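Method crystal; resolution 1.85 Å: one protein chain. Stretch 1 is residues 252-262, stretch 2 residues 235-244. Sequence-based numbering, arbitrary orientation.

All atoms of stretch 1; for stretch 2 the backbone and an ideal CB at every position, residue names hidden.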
# COMPACT_ATOMS: atom_id res chain seq x y z
N GLN B 252 -28.44 19.06 -9.58
CA GLN B 252 -27.36 20.04 -9.38
C GLN B 252 -26.01 19.40 -9.69
O GLN B 252 -25.15 20.04 -10.31
CB GLN B 252 -27.35 20.56 -7.96
CG GLN B 252 -28.58 21.34 -7.56
CD GLN B 252 -28.55 21.77 -6.12
OE1 GLN B 252 -28.26 20.97 -5.22
NE2 GLN B 252 -28.83 23.05 -5.87
N MET B 253 -25.86 18.14 -9.29
CA MET B 253 -24.63 17.39 -9.54
C MET B 253 -24.43 17.27 -11.05
O MET B 253 -23.36 17.59 -11.56
CB MET B 253 -24.73 15.99 -8.93
CG MET B 253 -23.54 15.08 -9.22
SD MET B 253 -21.99 15.58 -8.47
CE MET B 253 -22.17 14.85 -6.86
N ARG B 254 -25.49 16.90 -11.76
CA ARG B 254 -25.44 16.76 -13.21
C ARG B 254 -25.09 18.08 -13.89
O ARG B 254 -24.19 18.11 -14.72
CB ARG B 254 -26.77 16.27 -13.77
CG ARG B 254 -26.75 15.96 -15.27
CD ARG B 254 -28.12 15.63 -15.84
NE ARG B 254 -28.77 14.51 -15.15
CZ ARG B 254 -29.79 14.64 -14.31
NH1 ARG B 254 -30.29 15.84 -14.04
NH2 ARG B 254 -30.30 13.57 -13.71
N ALA B 255 -25.77 19.15 -13.49
CA ALA B 255 -25.55 20.48 -14.07
C ALA B 255 -24.13 21.00 -13.91
O ALA B 255 -23.49 21.39 -14.89
CB ALA B 255 -26.53 21.47 -13.50
N GLN B 256 -23.62 20.94 -12.68
CA GLN B 256 -22.27 21.42 -12.40
C GLN B 256 -21.17 20.58 -13.04
O GLN B 256 -20.21 21.12 -13.59
CB GLN B 256 -22.05 21.53 -10.89
CG GLN B 256 -20.71 22.16 -10.51
CD GLN B 256 -20.48 23.50 -11.18
OE1 GLN B 256 -21.33 24.39 -11.12
NE2 GLN B 256 -19.35 23.62 -11.88
N ILE B 257 -21.31 19.26 -12.97
CA ILE B 257 -20.33 18.37 -13.56
C ILE B 257 -20.34 18.43 -15.09
O ILE B 257 -19.29 18.34 -15.73
CB ILE B 257 -20.52 16.92 -13.09
CG1 ILE B 257 -20.28 16.82 -11.58
CG2 ILE B 257 -19.55 15.97 -13.79
CD1 ILE B 257 -18.88 17.20 -11.13
N ALA B 258 -21.53 18.62 -15.67
CA ALA B 258 -21.67 18.70 -17.12
C ALA B 258 -20.87 19.82 -17.74
O ALA B 258 -20.33 19.66 -18.84
CB ALA B 258 -23.12 18.82 -17.51
N GLN B 259 -20.75 20.93 -17.02
CA GLN B 259 -20.01 22.08 -17.52
C GLN B 259 -18.53 22.10 -17.14
O GLN B 259 -17.86 23.11 -17.32
CB GLN B 259 -20.69 23.39 -17.13
CG GLN B 259 -20.81 23.64 -15.64
CD GLN B 259 -21.42 24.98 -15.32
OE1 GLN B 259 -22.51 25.30 -15.80
NE2 GLN B 259 -20.73 25.77 -14.51
N THR B 260 -18.04 20.99 -16.59
CA THR B 260 -16.63 20.88 -16.22
C THR B 260 -16.02 19.58 -16.72
O THR B 260 -15.03 19.61 -17.45
CB THR B 260 -16.42 21.00 -14.71
OG1 THR B 260 -17.24 20.05 -14.01
CG2 THR B 260 -16.74 22.42 -14.21
N LEU B 261 -16.64 18.46 -16.38
CA LEU B 261 -16.14 17.15 -16.80
C LEU B 261 -16.83 16.59 -18.04
O LEU B 261 -16.34 15.62 -18.63
CB LEU B 261 -16.24 16.13 -15.66
CG LEU B 261 -15.52 16.48 -14.36
CD1 LEU B 261 -15.67 15.32 -13.38
CD2 LEU B 261 -14.05 16.75 -14.64
N GLY B 262 -17.95 17.19 -18.42
CA GLY B 262 -18.66 16.71 -19.59
C GLY B 262 -19.94 15.98 -19.22
O GLY B 262 -20.06 15.49 -18.08
N UNK B 235 -8.22 15.89 -9.46
CA UNK B 235 -9.10 17.05 -9.37
C UNK B 235 -10.51 16.80 -9.89
O UNK B 235 -11.46 17.36 -9.36
CB UNK B 235 -8.48 18.22 -10.14
N UNK B 236 -10.64 15.92 -10.89
CA UNK B 236 -11.94 15.57 -11.45
C UNK B 236 -12.74 14.84 -10.38
O UNK B 236 -13.92 15.12 -10.17
CB UNK B 236 -11.79 14.71 -12.71
N UNK B 237 -12.07 13.94 -9.67
CA UNK B 237 -12.69 13.18 -8.59
C UNK B 237 -13.08 14.14 -7.46
O UNK B 237 -14.18 14.05 -6.92
CB UNK B 237 -11.75 12.09 -8.08
N UNK B 238 -12.20 15.09 -7.15
CA UNK B 238 -12.44 16.08 -6.10
C UNK B 238 -13.66 16.96 -6.39
O UNK B 238 -14.39 17.32 -5.47
CB UNK B 238 -11.20 16.96 -5.93
N UNK B 239 -13.88 17.29 -7.67
CA UNK B 239 -15.03 18.12 -8.04
C UNK B 239 -16.33 17.42 -7.68
O UNK B 239 -17.26 18.05 -7.16
CB UNK B 239 -15.00 18.45 -9.53
N UNK B 240 -16.37 16.11 -7.92
CA UNK B 240 -17.54 15.31 -7.61
C UNK B 240 -17.72 15.22 -6.09
O UNK B 240 -18.81 15.46 -5.58
CB UNK B 240 -17.42 13.92 -8.23
N UNK B 241 -16.62 14.93 -5.39
CA UNK B 241 -16.63 14.82 -3.93
C UNK B 241 -17.11 16.10 -3.26
O UNK B 241 -17.92 16.04 -2.33
CB UNK B 241 -15.23 14.47 -3.42
N UNK B 242 -16.67 17.24 -3.78
CA UNK B 242 -17.06 18.54 -3.24
C UNK B 242 -18.56 18.80 -3.36
O UNK B 242 -19.18 19.32 -2.43
CB UNK B 242 -16.29 19.65 -3.95
N UNK B 243 -19.15 18.39 -4.48
CA UNK B 243 -20.58 18.56 -4.69
C UNK B 243 -21.39 17.69 -3.74
O UNK B 243 -22.45 18.11 -3.26
CB UNK B 243 -20.94 18.23 -6.14
N UNK B 244 -20.86 16.51 -3.41
CA UNK B 244 -21.52 15.61 -2.47
C UNK B 244 -21.52 16.23 -1.08
O UNK B 244 -22.56 16.27 -0.41
CB UNK B 244 -20.83 14.24 -2.45

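Stretch 2 is helical throughout, and it runs nearly antiparallel to helix 252-258, with an angle of 150° between the N-to-C directions and a closest axial approach of 10.4 Å. Stretch 1 offers it a largely apolar surface built from M253, I257 and L261, with Q256 and T260 alongside.

At position 235 the ideal CB has nothing of stretch 1 within 5.5 Å. Many residues would serve, polar ones included; the deposited residue is D235, whose side chain leads away from stretch 1.

Position 236 is tighter. Its CA-to-CB bond points sideways, yet the ideal CB already lies 3.6 Å from L261 CD2, so the contact is made without any further atoms. A small residue suits the site well, although a longer chain directed past the leucine cannot be excluded from the backbone alone. The residue is A236, and its CB packs against L261 CD2 at 3.6 Å.

Positions 237 and 238 do not meet stretch 1: the CB of the first points away and that of the second is out of reach. Stretch 1 therefore sets no preference, and the residues are V237 and T238.

Position 239 points toward stretch 1, with its ideal CB 4.4 Å from I257 CD1, 5.0 Å from L261 CD1 and 5.3 Å from T260 OG1. A leucine or methionine could cover the apolar atoms, while a long polar chain could pass over them toward the threonine. The residue is K239. Its aliphatic part does the packing: CD lies 4.3 Å from L261 CD2, and CE comes within 3.4 Å of T260 OG1. No hydrogen bond crosses between the stretches, so the lysine contributes here through its methylene groups.

At position 240 the bond again points sideways, and the ideal CB is 4.6 Å from I257 CD1 and 4.9 Å from M253 SD. The remaining space calls for an apolar side chain of moderate length, such as valine, leucine, isoleucine or methionine. I240 divides its contacts between its branches: CG1 reaches I257 CD1 at 3.8 Å and L261 CD1 at 4.2 Å, while CG2 lies 4.1 Å from M253 CE.

Position 241 points away and 242 sideways, both without a neighbour in stretch 1 near the ideal CB. Small or polar residues are equally acceptable; A241 and D242 occupy them.

Position 243 faces stretch 1 directly. Its ideal CB sits 3.7 Å from M253 CE and 5.5 Å from I257 CD1, which favours leucine, methionine or isoleucine. L243, with chi1 m and chi2 t, extends CD1 to within 3.5 Å of M253 SD, 3.6 Å of I257 CD1 and 3.8 Å of Q256 CB. This one methyl thus touches three residues of stretch 1, and L243 has the largest covered area in the contact.

At position 244 the bond points sideways, with the ideal CB 4.6 Å from M253 CE. Any chain with aliphatic carbons near its base could use that methyl. Q244 does so through CG, 3.7 Å from M253 CE, while its NE2 is hydrogen-bonded elsewhere in the structure.

Stretch 2 235-244: DAVTKIADLQ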
# COMPACT_ATOMS: atom_id res chain seq x y z
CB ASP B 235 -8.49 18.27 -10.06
CG ASP B 235 -7.58 19.07 -9.14
OD1 ASP B 235 -8.07 19.56 -8.10
OD2 ASP B 235 -6.38 19.20 -9.44
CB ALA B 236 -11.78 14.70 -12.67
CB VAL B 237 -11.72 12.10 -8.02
CG1 VAL B 237 -12.33 11.40 -6.83
CG2 VAL B 237 -11.37 11.11 -9.10
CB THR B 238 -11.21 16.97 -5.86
OG1 THR B 238 -10.10 16.15 -5.48
CG2 THR B 238 -11.47 17.99 -4.75
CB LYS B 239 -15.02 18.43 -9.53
CG LYS B 239 -13.80 19.21 -10.00
CD LYS B 239 -13.92 19.60 -11.45
CE LYS B 239 -14.99 20.63 -11.58
NZ LYS B 239 -14.71 21.90 -10.88
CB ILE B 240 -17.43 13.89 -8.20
CG1 ILE B 240 -17.34 13.97 -9.73
CG2 ILE B 240 -18.63 13.03 -7.79
CD1 ILE B 240 -17.15 12.64 -10.43
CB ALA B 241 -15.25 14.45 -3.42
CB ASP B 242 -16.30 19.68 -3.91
CG ASP B 242 -14.82 19.71 -3.54
OD1 ASP B 242 -14.47 19.30 -2.41
OD2 ASP B 242 -14.01 20.15 -4.39
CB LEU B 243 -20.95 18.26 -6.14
CG LEU B 243 -20.57 19.36 -7.11
CD1 LEU B 243 -20.64 18.86 -8.52
CD2 LEU B 243 -21.48 20.56 -6.91
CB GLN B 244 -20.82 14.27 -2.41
CG GLN B 244 -20.86 13.48 -3.67
CD GLN B 244 -20.13 12.18 -3.55
OE1 GLN B 244 -20.61 11.23 -2.93
NE2 GLN B 244 -18.97 12.11 -4.17
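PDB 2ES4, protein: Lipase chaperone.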